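Local coordinates for protein 2-c-methyl-d-erythritol 2,4-cyclodiphosphate synthase (Plasmodium falciparum, PDB 4C81) that catalyses cyclisation of a CDP-linked methylerythritol phosphate to 2-C-methyl-D-erythritol 2,4-cyclodiphosphate, a step in making isoprenoid precursors, at residues G13-K18 / I65-V70; I19-E24 / N52-L57; Y114-V119 / I177-K182; V119-I124 / I171-N176. The protein carries 1 engineered substitution. All coordinates share one frame; numbering follows the deposited sequence.

Contact 1 (G13-K18 / I65-V70); sequences GYDIHK and IYHSIV. With ZN (zinc ion), chain B.
D15, H17 and H67 turn their side chains onto one zinc ion, and this shared metal ties the strand to the helix. D15 has CG anti to its backbone N (chi1 -164°) and binds zinc through OD2 at 2.0 Å. H17 offers NE2, the far nitrogen of its ring, 2.0 Å from the metal; H67 instead uses ND1, nearer its own backbone, at 2.1 Å. Around the metal the imidazoles meet rim to rim with planes 77° apart, H17 NE2 lying in the plane of the H67 ring at its edge. The D15 carboxylate is inclined 41° to that ring, its OD2 3.2 Å from H67 ND1 because both bind the metal. A water is the fourth ligand. Second-shell partners hold the outer atoms: K157 of the second subunit forms a salt bridge with D15 OD1, and S98 bonds H67 NE2. D15 and H17 also line the CDP pocket, which places the zinc site beside the nucleotide. Where the backbones converge, G13 CA lies 3.3 Å from S68 O in a CH...O contact. S68 also packs on C173 and A175 of strand 170-181, while the far side of helix 64-77 meets helices 97-111 and 130-145.

Contact 2 (I19-E24 / N52-L57); sequences IKVLDE and NNVLVL
I19 to V21 pair with V54 to V56 as antiparallel strands, an edge pairing in which 54-57 is the outermost strand of the mixed sheet within this chain. K20 and L55 form the hydrogen-bonded pair, with K20 N to L55 O and L55 N to K20 O both at 2.8 Å; I19/V56 and V21/V54 are the non-hydrogen-bonded pairs on either side. The compact part is the face bearing I19, V21, V54 and V56. There I19 and V54 cross obliquely, CB of I19 lying 3.8 Å from V54 CG1. I19 places CG1 between its backbone N and carbonyl carbon (chi1 58°), and CD1 beyond it reaches the same V54 methyl at 4.0 Å. V54 and V56 also pack on L44 of strand 43-46, which adds cover to this face. The other face, with K20 and L55, is much more open to solvent, and the lysine chain leads away from the partner strand. Past V21 the strand gives way to an inverse gamma turn centred on L22, at an exposed end where the partner chain turns its corner at N52 and N53. L22 N still bonds N53 O at 2.8 Å, and the leucine crosses L55 at about a right angle, its CD2 methyl 3.7 Å from L55 CD1.

Contact 3 (Y114-V119 / I177-K182); sequences YDIGNV and ILLIPK
The Y114 ring lies beside the opposing backbone at I180 and P181, with I180 N in its plane at the edge. Its CD1 meets I180 C at 3.4 Å and, also obliquely, L179 CB at 3.7 Å; the hydroxyl bonds G7 O. The next flat group, the D115 carboxylate, meets K182 crosswise: OD1 of D115 touches K182 CE at 3.2 Å, while NZ stays 4.3 Å from OD1, beyond a salt bridge. Between these strands the antiparallel register slips by one residue, a beta bulge at G117 and N118. L178 serves both sides of it, its O accepting G117 N at 2.8 Å and its N donating to N118 O at 3.2 Å. N118 N, buried here, finds no partner, although N118 ND2 bonds I10 O of the third subunit. I177 has CG1 anti to its backbone N (chi1 -161°), which places that carbon 3.4 Å from N118 O; its CD1 lies 4.0 Å from I116 CG2, on a face packed against helices 64-77 and 97-111.

Contact 4 (V119-I124 / I171-N176); sequences VDINVI and IECFAN. With ZN (zinc ion), chain C.
D120, N122 and I124 pair with N176, F174 and E172 through six backbone hydrogen bonds, in antiparallel strands whose axes run at 170°. On one face I121 CG2 presses against C173 SG at 3.3 Å, a tight contact beside helix 64-77. The other face is polar and aromatic. E172 carries CG between its backbone N and carbonyl carbon (chi1 68°), and its extended chain runs alongside I124, with OE2 of E172 3.7 Å from I124 CD1. OE1 of E172 binds a second zinc ion at 2.4 Å, which H159 of the second subunit also ligates, and accepts a bond from Y14 OH. The F174 ring has N122 O at its edge and meets F174 of both other subunits edge-to-face. N176 ND2 adds a weak bond to D120 O, 3.3 Å away, and donates to Q12 OE1 of the third subunit, whose backbone N and O bond D120 OD2 and N122 ND2; K155 of the same chain pairs with D120 OD1. The polar face therefore lies at the subunit interface.

In the fold
Contacts 1 and 4 lie near the centre of the chain and touch, strand 9-21 bonding to strand 170-181 between them; contact 1 supplies three protein ligands of one zinc ion, contact 4 a single ligand, E172, of another, which H159 of the second subunit also binds. Contacts 3 and 4 use the same two strands and share V119. Contact 3 is buried too, but farther from the centre; it is interrupted by a bulge and holds no metal ligand, whereas contact 4 keeps its register from D120/N176 to I124/E172. Contact 2, about 35 Å from contact 3 between centres, is the most solvent-exposed and the one untouched by other subunits. It continues strand 9-21 from contact 1, joined through K18 and L57.

Contact 1 (G13-K18 / I65-V70)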
loop_
_atom_site.group_PDB
_atom_site.type_symbol
_atom_site.label_atom_id
_atom_site.label_comp_id
_atom_site.label_asym_id
_atom_site.label_seq_id
_atom_site.Cartn_x
_atom_site.Cartn_y
_atom_site.Cartn_z
ATOM N N GLY A 13 -0.782 4.047 -6.433
ATOM C CA GLY A 13 -1.958 4.870 -6.628
ATOM C C GLY A 13 -3.056 4.393 -5.705
ATOM O O GLY A 13 -3.153 3.204 -5.410
ATOM N N TYR A 14 -3.837 5.341 -5.205
ATOM C CA TYR A 14 -4.990 5.040 -4.375
ATOM C C TYR A 14 -6.199 5.783 -4.921
ATOM O O TYR A 14 -6.082 6.910 -5.405
ATOM C CB TYR A 14 -4.725 5.464 -2.934
ATOM C CG TYR A 14 -5.970 5.486 -2.079
ATOM C CD1 TYR A 14 -6.479 4.319 -1.538
ATOM C CD2 TYR A 14 -6.632 6.683 -1.820
ATOM C CE1 TYR A 14 -7.624 4.332 -0.753
ATOM C CE2 TYR A 14 -7.771 6.712 -1.032
ATOM C CZ TYR A 14 -8.261 5.533 -0.504
ATOM O OH TYR A 14 -9.394 5.561 0.268
ATOM N N ASP A 15 -7.361 5.146 -4.858
ATOM C CA ASP A 15 -8.605 5.832 -5.163
ATOM C C ASP A 15 -9.758 5.211 -4.391
ATOM O O ASP A 15 -9.699 4.042 -3.983
ATOM C CB ASP A 15 -8.888 5.803 -6.665
ATOM C CG ASP A 15 -9.938 6.820 -7.089
ATOM O OD1 ASP A 15 -10.191 7.802 -6.346
ATOM O OD2 ASP A 15 -10.516 6.629 -8.177
ATOM N N ILE A 16 -10.791 6.022 -4.179
ATOM C CA ILE A 16 -12.015 5.608 -3.505
ATOM C C ILE A 16 -13.184 6.349 -4.147
ATOM O O ILE A 16 -13.075 7.541 -4.457
ATOM C CB ILE A 16 -11.957 5.902 -1.973
ATOM C CG1 ILE A 16 -13.281 5.532 -1.289
ATOM C CG2 ILE A 16 -11.599 7.366 -1.706
ATOM C CD1 ILE A 16 -13.234 5.588 0.233
ATOM N N HIS A 17 -14.291 5.639 -4.371
ATOM C CA HIS A 17 -15.530 6.276 -4.804
ATOM C C HIS A 17 -16.729 5.717 -4.062
ATOM O O HIS A 17 -16.743 4.545 -3.675
ATOM C CB HIS A 17 -15.716 6.153 -6.320
ATOM C CG HIS A 17 -14.827 7.072 -7.099
ATOM N ND1 HIS A 17 -15.000 8.439 -7.111
ATOM C CD2 HIS A 17 -13.736 6.823 -7.862
ATOM C CE1 HIS A 17 -14.063 8.991 -7.864
ATOM N NE2 HIS A 17 -13.284 8.033 -8.330
ATOM N N LYS A 18 -17.717 6.586 -3.854
ATOM C CA LYS A 18 -18.982 6.219 -3.231
ATOM C C LYS A 18 -19.820 5.429 -4.224
ATOM O O LYS A 18 -19.868 5.764 -5.414
ATOM C CB LYS A 18 -19.754 7.468 -2.796
ATOM C CG LYS A 18 -19.059 8.303 -1.729
ATOM C CD LYS A 18 -19.793 9.622 -1.462
ATOM C CE LYS A 18 -21.164 9.416 -0.828
ATOM N NZ LYS A 18 -21.097 8.664 0.458
ATOM N N ILE A 65 -10.015 1.678 -10.542
ATOM C CA ILE A 65 -8.879 0.942 -11.100
ATOM C C ILE A 65 -8.085 1.823 -12.069
ATOM O O ILE A 65 -6.873 2.008 -11.908
ATOM C CB ILE A 65 -9.327 -0.370 -11.785
ATOM C CG1 ILE A 65 -9.878 -1.351 -10.743
ATOM C CG2 ILE A 65 -8.178 -1.009 -12.536
ATOM C CD1 ILE A 65 -10.339 -2.673 -11.331
ATOM N N TYR A 66 -8.762 2.371 -13.073
ATOM C CA TYR A 66 -8.086 3.252 -14.028
ATOM C C TYR A 66 -7.467 4.475 -13.356
ATOM O O TYR A 66 -6.337 4.853 -13.682
ATOM C CB TYR A 66 -9.039 3.699 -15.149
ATOM C CG TYR A 66 -9.262 2.699 -16.281
ATOM C CD1 TYR A 66 -8.537 1.507 -16.372
ATOM C CD2 TYR A 66 -10.177 2.979 -17.291
ATOM C CE1 TYR A 66 -8.740 0.616 -17.416
ATOM C CE2 TYR A 66 -10.383 2.092 -18.342
ATOM C CZ TYR A 66 -9.665 0.917 -18.396
ATOM O OH TYR A 66 -9.867 0.042 -19.435
ATOM N N HIS A 67 -8.194 5.085 -12.422
ATOM C CA HIS A 67 -7.706 6.281 -11.740
ATOM C C HIS A 67 -6.480 5.965 -10.879
ATOM O O HIS A 67 -5.485 6.695 -10.921
ATOM C CB HIS A 67 -8.800 6.934 -10.890
ATOM C CG HIS A 67 -10.018 7.331 -11.667
ATOM N ND1 HIS A 67 -11.179 7.761 -11.063
ATOM C CD2 HIS A 67 -10.261 7.339 -13.000
ATOM C CE1 HIS A 67 -12.084 8.023 -11.989
ATOM N NE2 HIS A 67 -11.551 7.777 -13.173
ATOM N N SER A 68 -6.539 4.877 -10.112
ATOM C CA SER A 68 -5.403 4.503 -9.264
ATOM C C SER A 68 -4.182 4.098 -10.097
ATOM O O SER A 68 -3.054 4.401 -9.721
ATOM C CB SER A 68 -5.779 3.384 -8.289
ATOM O OG SER A 68 -6.003 2.166 -8.960
ATOM N N ILE A 69 -4.407 3.429 -11.226
ATOM C CA ILE A 69 -3.310 3.099 -12.146
ATOM C C ILE A 69 -2.623 4.373 -12.654
ATOM O O ILE A 69 -1.394 4.467 -12.632
ATOM C CB ILE A 69 -3.795 2.238 -13.337
ATOM C CG1 ILE A 69 -4.106 0.814 -12.875
ATOM C CG2 ILE A 69 -2.731 2.188 -14.437
ATOM C CD1 ILE A 69 -4.908 0.007 -13.874
ATOM N N VAL A 70 -3.412 5.353 -13.092
ATOM C CA VAL A 70 -2.861 6.631 -13.563
ATOM C C VAL A 70 -2.015 7.294 -12.477
ATOM O O VAL A 70 -0.868 7.662 -12.724
ATOM C CB VAL A 70 -3.962 7.600 -14.034
ATOM C CG1 VAL A 70 -3.387 8.986 -14.297
ATOM C CG2 VAL A 70 -4.615 7.063 -15.285
HETATM ZN ZN ZN B . -11.383 8.217 -9.065
HETATM O O HOH W 1 -10.364 9.715 -8.875
#

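Contact 2 (I19-E24 / N52-L57)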
loop_
_atom_site.group_PDB
_atom_site.type_symbol
_atom_site.label_atom_id
_atom_site.label_comp_id
_atom_site.label_asym_id
_atom_site.label_seq_id
_atom_site.Cartn_x
_atom_site.Cartn_y
_atom_site.Cartn_z
ATOM N N ILE A 19 -20.469 4.380 -3.731
ATOM C CA ILE A 19 -21.326 3.549 -4.566
ATOM C C ILE A 19 -22.678 3.289 -3.915
ATOM O O ILE A 19 -22.854 3.470 -2.703
ATOM C CB ILE A 19 -20.669 2.184 -4.888
ATOM C CG1 ILE A 19 -20.334 1.408 -3.604
ATOM C CG2 ILE A 19 -19.422 2.381 -5.735
ATOM C CD1 ILE A 19 -20.249 -0.084 -3.808
ATOM N N LYS A 20 -23.624 2.860 -4.747
ATOM C CA LYS A 20 -24.932 2.400 -4.301
ATOM C C LYS A 20 -25.247 1.106 -5.045
ATOM O O LYS A 20 -25.369 1.103 -6.273
ATOM C CB LYS A 20 -25.995 3.463 -4.583
ATOM C CG LYS A 20 -27.410 3.066 -4.185
ATOM C CD LYS A 20 -28.341 4.269 -4.146
ATOM C CE LYS A 20 -28.146 5.096 -2.884
ATOM N NZ LYS A 20 -29.064 6.260 -2.829
ATOM N N VAL A 21 -25.338 0.004 -4.306
ATOM C CA VAL A 21 -25.641 -1.293 -4.901
ATOM C C VAL A 21 -27.138 -1.365 -5.176
ATOM O O VAL A 21 -27.946 -1.030 -4.309
ATOM C CB VAL A 21 -25.215 -2.458 -3.984
ATOM C CG1 VAL A 21 -25.606 -3.794 -4.602
ATOM C CG2 VAL A 21 -23.705 -2.411 -3.727
ATOM N N LEU A 22 -27.495 -1.789 -6.386
ATOM C CA LEU A 22 -28.898 -1.891 -6.784
ATOM C C LEU A 22 -29.499 -3.177 -6.227
ATOM O O LEU A 22 -29.595 -4.194 -6.921
ATOM C CB LEU A 22 -29.034 -1.840 -8.310
ATOM C CG LEU A 22 -28.504 -0.568 -8.977
ATOM C CD1 LEU A 22 -28.703 -0.621 -10.487
ATOM C CD2 LEU A 22 -29.166 0.675 -8.391
ATOM N N ASP A 23 -29.881 -3.118 -4.956
ATOM C CA ASP A 23 -30.510 -4.241 -4.265
ATOM C C ASP A 23 -32.022 -3.996 -4.201
ATOM O O ASP A 23 -32.564 -3.258 -5.027
ATOM C CB ASP A 23 -29.886 -4.416 -2.868
ATOM C CG ASP A 23 -30.111 -3.212 -1.952
ATOM O OD1 ASP A 23 -30.825 -2.264 -2.343
ATOM O OD2 ASP A 23 -29.562 -3.213 -0.830
ATOM N N GLU A 24 -32.699 -4.620 -3.239
ATOM C CA GLU A 24 -34.105 -4.335 -2.971
ATOM C C GLU A 24 -34.201 -3.350 -1.801
ATOM O O GLU A 24 -34.133 -3.745 -0.635
ATOM C CB GLU A 24 -34.873 -5.627 -2.676
ATOM C CG GLU A 24 -35.028 -6.546 -3.890
ATOM C CD GLU A 24 -33.725 -7.205 -4.320
ATOM O OE1 GLU A 24 -33.059 -7.827 -3.466
ATOM O OE2 GLU A 24 -33.369 -7.104 -5.514
ATOM N N ASN A 52 -23.348 -3.393 -14.036
ATOM C CA ASN A 52 -24.740 -2.978 -14.234
ATOM C C ASN A 52 -25.600 -2.938 -12.968
ATOM O O ASN A 52 -26.642 -2.286 -12.960
ATOM C CB ASN A 52 -25.409 -3.871 -15.287
ATOM C CG ASN A 52 -24.704 -3.820 -16.637
ATOM O OD1 ASN A 52 -24.031 -2.842 -16.967
ATOM N ND2 ASN A 52 -24.854 -4.881 -17.421
ATOM N N ASN A 53 -25.164 -3.618 -11.909
ATOM C CA ASN A 53 -25.911 -3.668 -10.646
ATOM C C ASN A 53 -25.384 -2.730 -9.549
ATOM O O ASN A 53 -25.820 -2.813 -8.400
ATOM C CB ASN A 53 -25.993 -5.115 -10.125
ATOM C CG ASN A 53 -24.688 -5.612 -9.504
ATOM O OD1 ASN A 53 -24.702 -6.248 -8.449
ATOM N ND2 ASN A 53 -23.565 -5.334 -10.154
ATOM N N VAL A 54 -24.461 -1.839 -9.909
ATOM C CA VAL A 54 -23.898 -0.870 -8.960
ATOM C C VAL A 54 -23.854 0.532 -9.570
ATOM O O VAL A 54 -23.414 0.710 -10.707
ATOM C CB VAL A 54 -22.466 -1.260 -8.526
ATOM C CG1 VAL A 54 -21.959 -0.298 -7.459
ATOM C CG2 VAL A 54 -22.425 -2.698 -8.014
ATOM N N LEU A 55 -24.329 1.515 -8.809
ATOM C CA LEU A 55 -24.233 2.915 -9.197
ATOM C C LEU A 55 -23.046 3.538 -8.481
ATOM O O LEU A 55 -22.717 3.139 -7.365
ATOM C CB LEU A 55 -25.507 3.673 -8.822
ATOM C CG LEU A 55 -26.795 3.253 -9.531
ATOM C CD1 LEU A 55 -27.959 4.083 -9.016
ATOM C CD2 LEU A 55 -26.662 3.393 -11.040
ATOM N N VAL A 56 -22.410 4.509 -9.129
ATOM C CA VAL A 56 -21.322 5.260 -8.516
ATOM C C VAL A 56 -21.757 6.722 -8.399
ATOM O O VAL A 56 -22.276 7.304 -9.356
ATOM C CB VAL A 56 -20.002 5.111 -9.315
ATOM C CG1 VAL A 56 -20.074 5.840 -10.653
ATOM C CG2 VAL A 56 -18.814 5.601 -8.485
ATOM N N LEU A 57 -21.580 7.292 -7.210
ATOM C CA LEU A 57 -21.968 8.675 -6.941
ATOM C C LEU A 57 -20.729 9.556 -7.049
ATOM O O LEU A 57 -20.050 9.816 -6.053
ATOM C CB LEU A 57 -22.616 8.797 -5.557
ATOM C CG LEU A 57 -23.793 7.855 -5.276
ATOM C CD1 LEU A 57 -24.309 8.056 -3.859
ATOM C CD2 LEU A 57 -24.917 8.046 -6.286
#

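Contact 3 (Y114-V119 / I177-K182)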
loop_
_atom_site.group_PDB
_atom_site.type_symbol
_atom_site.label_atom_id
_atom_site.label_comp_id
_atom_site.label_asym_id
_atom_site.label_seq_id
_atom_site.Cartn_x
_atom_site.Cartn_y
_atom_site.Cartn_z
ATOM N N TYR A 114 10.838 5.309 -20.144
ATOM C CA TYR A 114 10.551 4.190 -19.247
ATOM C C TYR A 114 9.638 3.168 -19.931
ATOM O O TYR A 114 8.922 3.495 -20.881
ATOM C CB TYR A 114 9.896 4.689 -17.947
ATOM C CG TYR A 114 10.879 5.148 -16.894
ATOM C CD1 TYR A 114 11.445 4.242 -16.003
ATOM C CD2 TYR A 114 11.233 6.487 -16.780
ATOM C CE1 TYR A 114 12.349 4.651 -15.038
ATOM C CE2 TYR A 114 12.140 6.910 -15.820
ATOM C CZ TYR A 114 12.693 5.987 -14.948
ATOM O OH TYR A 114 13.586 6.402 -13.990
ATOM N N ASP A 115 9.708 1.927 -19.455
ATOM C CA ASP A 115 8.726 0.889 -19.758
ATOM C C ASP A 115 8.068 0.521 -18.440
ATOM O O ASP A 115 8.676 0.682 -17.387
ATOM C CB ASP A 115 9.398 -0.364 -20.322
ATOM C CG ASP A 115 9.975 -0.155 -21.705
ATOM O OD1 ASP A 115 9.275 0.414 -22.566
ATOM O OD2 ASP A 115 11.126 -0.584 -21.933
ATOM N N ILE A 116 6.838 0.027 -18.499
ATOM C CA ILE A 116 6.208 -0.578 -17.326
ATOM C C ILE A 116 6.826 -1.951 -17.107
ATOM O O ILE A 116 7.006 -2.712 -18.061
ATOM C CB ILE A 116 4.677 -0.714 -17.495
ATOM C CG1 ILE A 116 4.026 0.672 -17.521
ATOM C CG2 ILE A 116 4.071 -1.550 -16.356
ATOM C CD1 ILE A 116 2.542 0.657 -17.841
ATOM N N GLY A 117 7.171 -2.256 -15.858
ATOM C CA GLY A 117 7.593 -3.599 -15.486
ATOM C C GLY A 117 6.342 -4.432 -15.312
ATOM O O GLY A 117 5.888 -5.096 -16.241
ATOM N N ASN A 118 5.774 -4.388 -14.112
ATOM C CA ASN A 118 4.459 -4.969 -13.870
ATOM C C ASN A 118 3.621 -4.057 -12.986
ATOM O O ASN A 118 4.139 -3.120 -12.381
ATOM C CB ASN A 118 4.576 -6.355 -13.237
ATOM C CG ASN A 118 4.969 -6.296 -11.780
ATOM O OD1 ASN A 118 5.990 -5.708 -11.429
ATOM N ND2 ASN A 118 4.150 -6.887 -10.920
ATOM N N VAL A 119 2.318 -4.325 -12.960
ATOM C CA VAL A 119 1.384 -3.623 -12.086
ATOM C C VAL A 119 0.581 -4.672 -11.306
ATOM O O VAL A 119 0.197 -5.709 -11.858
ATOM C CB VAL A 119 0.451 -2.673 -12.878
ATOM C CG1 VAL A 119 -0.468 -3.447 -13.811
ATOM C CG2 VAL A 119 -0.354 -1.797 -11.927
ATOM N N ILE A 177 3.021 -0.277 -8.965
ATOM C CA ILE A 177 3.685 -0.401 -10.260
ATOM C C ILE A 177 5.192 -0.199 -10.153
ATOM O O ILE A 177 5.675 0.501 -9.260
ATOM C CB ILE A 177 3.075 0.612 -11.254
ATOM C CG1 ILE A 177 3.380 0.211 -12.698
ATOM C CG2 ILE A 177 3.525 2.041 -10.943
ATOM C CD1 ILE A 177 2.552 0.964 -13.699
ATOM N N LEU A 178 5.927 -0.848 -11.056
ATOM C CA LEU A 178 7.344 -0.572 -11.252
ATOM C C LEU A 178 7.521 -0.046 -12.665
ATOM O O LEU A 178 6.949 -0.593 -13.611
ATOM C CB LEU A 178 8.181 -1.837 -11.091
ATOM C CG LEU A 178 8.343 -2.377 -9.676
ATOM C CD1 LEU A 178 9.072 -3.711 -9.734
ATOM C CD2 LEU A 178 9.077 -1.399 -8.761
ATOM N N LEU A 179 8.294 1.025 -12.796
ATOM C CA LEU A 179 8.732 1.507 -14.094
ATOM C C LEU A 179 10.218 1.212 -14.264
ATOM O O LEU A 179 11.027 1.522 -13.389
ATOM C CB LEU A 179 8.483 3.005 -14.228
ATOM C CG LEU A 179 7.042 3.469 -13.992
ATOM C CD1 LEU A 179 6.950 4.968 -14.143
ATOM C CD2 LEU A 179 6.049 2.774 -14.925
ATOM N N ILE A 180 10.563 0.615 -15.404
ATOM C CA ILE A 180 11.928 0.188 -15.699
ATOM C C ILE A 180 12.518 1.070 -16.797
ATOM O O ILE A 180 11.892 1.245 -17.843
ATOM C CB ILE A 180 11.951 -1.278 -16.197
ATOM C CG1 ILE A 180 11.125 -2.190 -15.279
ATOM C CG2 ILE A 180 13.383 -1.786 -16.299
ATOM C CD1 ILE A 180 11.569 -2.177 -13.823
ATOM N N PRO A 181 13.723 1.629 -16.572
ATOM C CA PRO A 181 14.306 2.460 -17.628
ATOM C C PRO A 181 14.569 1.670 -18.908
ATOM O O PRO A 181 14.926 0.492 -18.847
ATOM C CB PRO A 181 15.626 2.947 -17.013
ATOM C CG PRO A 181 15.936 1.994 -15.934
ATOM C CD PRO A 181 14.621 1.498 -15.412
ATOM N N LYS A 182 14.360 2.315 -20.054
ATOM C CA LYS A 182 14.697 1.719 -21.345
ATOM C C LYS A 182 16.214 1.630 -21.484
ATOM O O LYS A 182 16.938 2.499 -20.989
ATOM C CB LYS A 182 14.106 2.541 -22.494
ATOM C CG LYS A 182 12.608 2.370 -22.659
ATOM C CD LYS A 182 12.061 3.259 -23.756
ATOM C CE LYS A 182 10.640 2.871 -24.124
ATOM N NZ LYS A 182 10.122 3.683 -25.257
HETATM O O HOH W 2 12.905 -1.341 -19.841
#

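Contact 4 (V119-I124 / I171-N176)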
loop_
_atom_site.group_PDB
_atom_site.type_symbol
_atom_site.label_atom_id
_atom_site.label_comp_id
_atom_site.label_asym_id
_atom_site.label_seq_id
_atom_site.Cartn_x
_atom_site.Cartn_y
_atom_site.Cartn_z
ATOM N N VAL A 119 2.318 -4.325 -12.960
ATOM C CA VAL A 119 1.384 -3.623 -12.086
ATOM C C VAL A 119 0.581 -4.672 -11.306
ATOM O O VAL A 119 0.197 -5.709 -11.858
ATOM C CB VAL A 119 0.451 -2.673 -12.878
ATOM C CG1 VAL A 119 -0.468 -3.447 -13.811
ATOM C CG2 VAL A 119 -0.354 -1.797 -11.927
ATOM N N ASP A 120 0.376 -4.415 -10.015
ATOM C CA ASP A 120 -0.419 -5.280 -9.142
ATOM C C ASP A 120 -1.481 -4.406 -8.489
ATOM O O ASP A 120 -1.163 -3.411 -7.843
ATOM C CB ASP A 120 0.449 -5.956 -8.071
ATOM C CG ASP A 120 -0.300 -7.048 -7.299
ATOM O OD1 ASP A 120 -1.396 -7.470 -7.736
ATOM O OD2 ASP A 120 0.211 -7.498 -6.253
ATOM N N ILE A 121 -2.738 -4.796 -8.670
ATOM C CA ILE A 121 -3.879 -3.972 -8.320
ATOM C C ILE A 121 -4.732 -4.715 -7.297
ATOM O O ILE A 121 -5.088 -5.877 -7.504
ATOM C CB ILE A 121 -4.724 -3.646 -9.569
ATOM C CG1 ILE A 121 -3.873 -2.919 -10.621
ATOM C CG2 ILE A 121 -5.917 -2.798 -9.188
ATOM C CD1 ILE A 121 -4.436 -2.989 -12.016
ATOM N N ASN A 122 -5.022 -4.038 -6.187
ATOM C CA ASN A 122 -5.844 -4.567 -5.104
ATOM C C ASN A 122 -7.113 -3.747 -4.957
ATOM O O ASN A 122 -7.062 -2.586 -4.556
ATOM C CB ASN A 122 -5.071 -4.509 -3.791
ATOM C CG ASN A 122 -3.978 -5.539 -3.718
ATOM O OD1 ASN A 122 -4.219 -6.719 -3.947
ATOM N ND2 ASN A 122 -2.769 -5.103 -3.387
ATOM N N VAL A 123 -8.249 -4.357 -5.284
ATOM C CA VAL A 123 -9.550 -3.730 -5.086
ATOM C C VAL A 123 -10.134 -4.224 -3.769
ATOM O O VAL A 123 -10.154 -5.421 -3.513
ATOM C CB VAL A 123 -10.515 -4.063 -6.240
ATOM C CG1 VAL A 123 -11.901 -3.460 -5.991
ATOM C CG2 VAL A 123 -9.945 -3.568 -7.568
ATOM N N ILE A 124 -10.584 -3.293 -2.934
ATOM C CA ILE A 124 -11.238 -3.629 -1.674
ATOM C C ILE A 124 -12.693 -3.224 -1.823
ATOM O O ILE A 124 -13.013 -2.038 -1.939
ATOM C CB ILE A 124 -10.595 -2.936 -0.460
ATOM C CG1 ILE A 124 -9.077 -3.158 -0.473
ATOM C CG2 ILE A 124 -11.207 -3.485 0.831
ATOM C CD1 ILE A 124 -8.343 -2.497 0.678
ATOM N N ILE A 171 -16.039 1.849 -2.547
ATOM C CA ILE A 171 -15.051 0.857 -2.985
ATOM C C ILE A 171 -13.707 1.559 -3.157
ATOM O O ILE A 171 -13.659 2.754 -3.463
ATOM C CB ILE A 171 -15.458 0.166 -4.308
ATOM C CG1 ILE A 171 -15.743 1.192 -5.416
ATOM C CG2 ILE A 171 -16.685 -0.725 -4.083
ATOM C CD1 ILE A 171 -15.990 0.574 -6.778
ATOM N N GLU A 172 -12.617 0.829 -2.957
ATOM C CA GLU A 172 -11.296 1.444 -3.079
ATOM C C GLU A 172 -10.288 0.541 -3.768
ATOM O O GLU A 172 -10.493 -0.670 -3.905
ATOM C CB GLU A 172 -10.784 1.974 -1.728
ATOM C CG GLU A 172 -10.437 0.955 -0.662
ATOM C CD GLU A 172 -9.990 1.616 0.649
ATOM O OE1 GLU A 172 -10.373 2.783 0.899
ATOM O OE2 GLU A 172 -9.257 0.966 1.424
ATOM N N CYS A 173 -9.223 1.165 -4.258
ATOM C CA CYS A 173 -8.212 0.476 -5.053
ATOM C C CYS A 173 -6.827 0.981 -4.674
ATOM O O CYS A 173 -6.631 2.187 -4.506
ATOM C CB CYS A 173 -8.448 0.719 -6.553
ATOM S SG CYS A 173 -7.412 -0.303 -7.626
ATOM N N PHE A 174 -5.887 0.047 -4.532
ATOM C CA PHE A 174 -4.461 0.344 -4.461
ATOM C C PHE A 174 -3.790 -0.260 -5.681
ATOM O O PHE A 174 -3.890 -1.458 -5.911
ATOM C CB PHE A 174 -3.837 -0.260 -3.201
ATOM C CG PHE A 174 -4.254 0.418 -1.939
ATOM C CD1 PHE A 174 -5.458 0.094 -1.333
ATOM C CD2 PHE A 174 -3.452 1.389 -1.358
ATOM C CE1 PHE A 174 -5.857 0.725 -0.157
ATOM C CE2 PHE A 174 -3.843 2.019 -0.183
ATOM C CZ PHE A 174 -5.045 1.690 0.413
ATOM N N ALA A 175 -3.117 0.570 -6.467
ATOM C CA ALA A 175 -2.392 0.106 -7.642
ATOM C C ALA A 175 -0.904 0.296 -7.388
ATOM O O ALA A 175 -0.481 1.385 -7.032
ATOM C CB ALA A 175 -2.823 0.887 -8.874
ATOM N N ASN A 176 -0.127 -0.769 -7.571
ATOM C CA ASN A 176 1.307 -0.755 -7.330
ATOM C C ASN A 176 2.032 -1.091 -8.616
ATOM O O ASN A 176 1.707 -2.079 -9.273
ATOM C CB ASN A 176 1.676 -1.777 -6.261
ATOM C CG ASN A 176 0.907 -1.573 -4.983
ATOM O OD1 ASN A 176 1.372 -0.885 -4.076
ATOM N ND2 ASN A 176 -0.293 -2.144 -4.912
HETATM ZN ZN ZN C . -10.637 3.773 3.014
#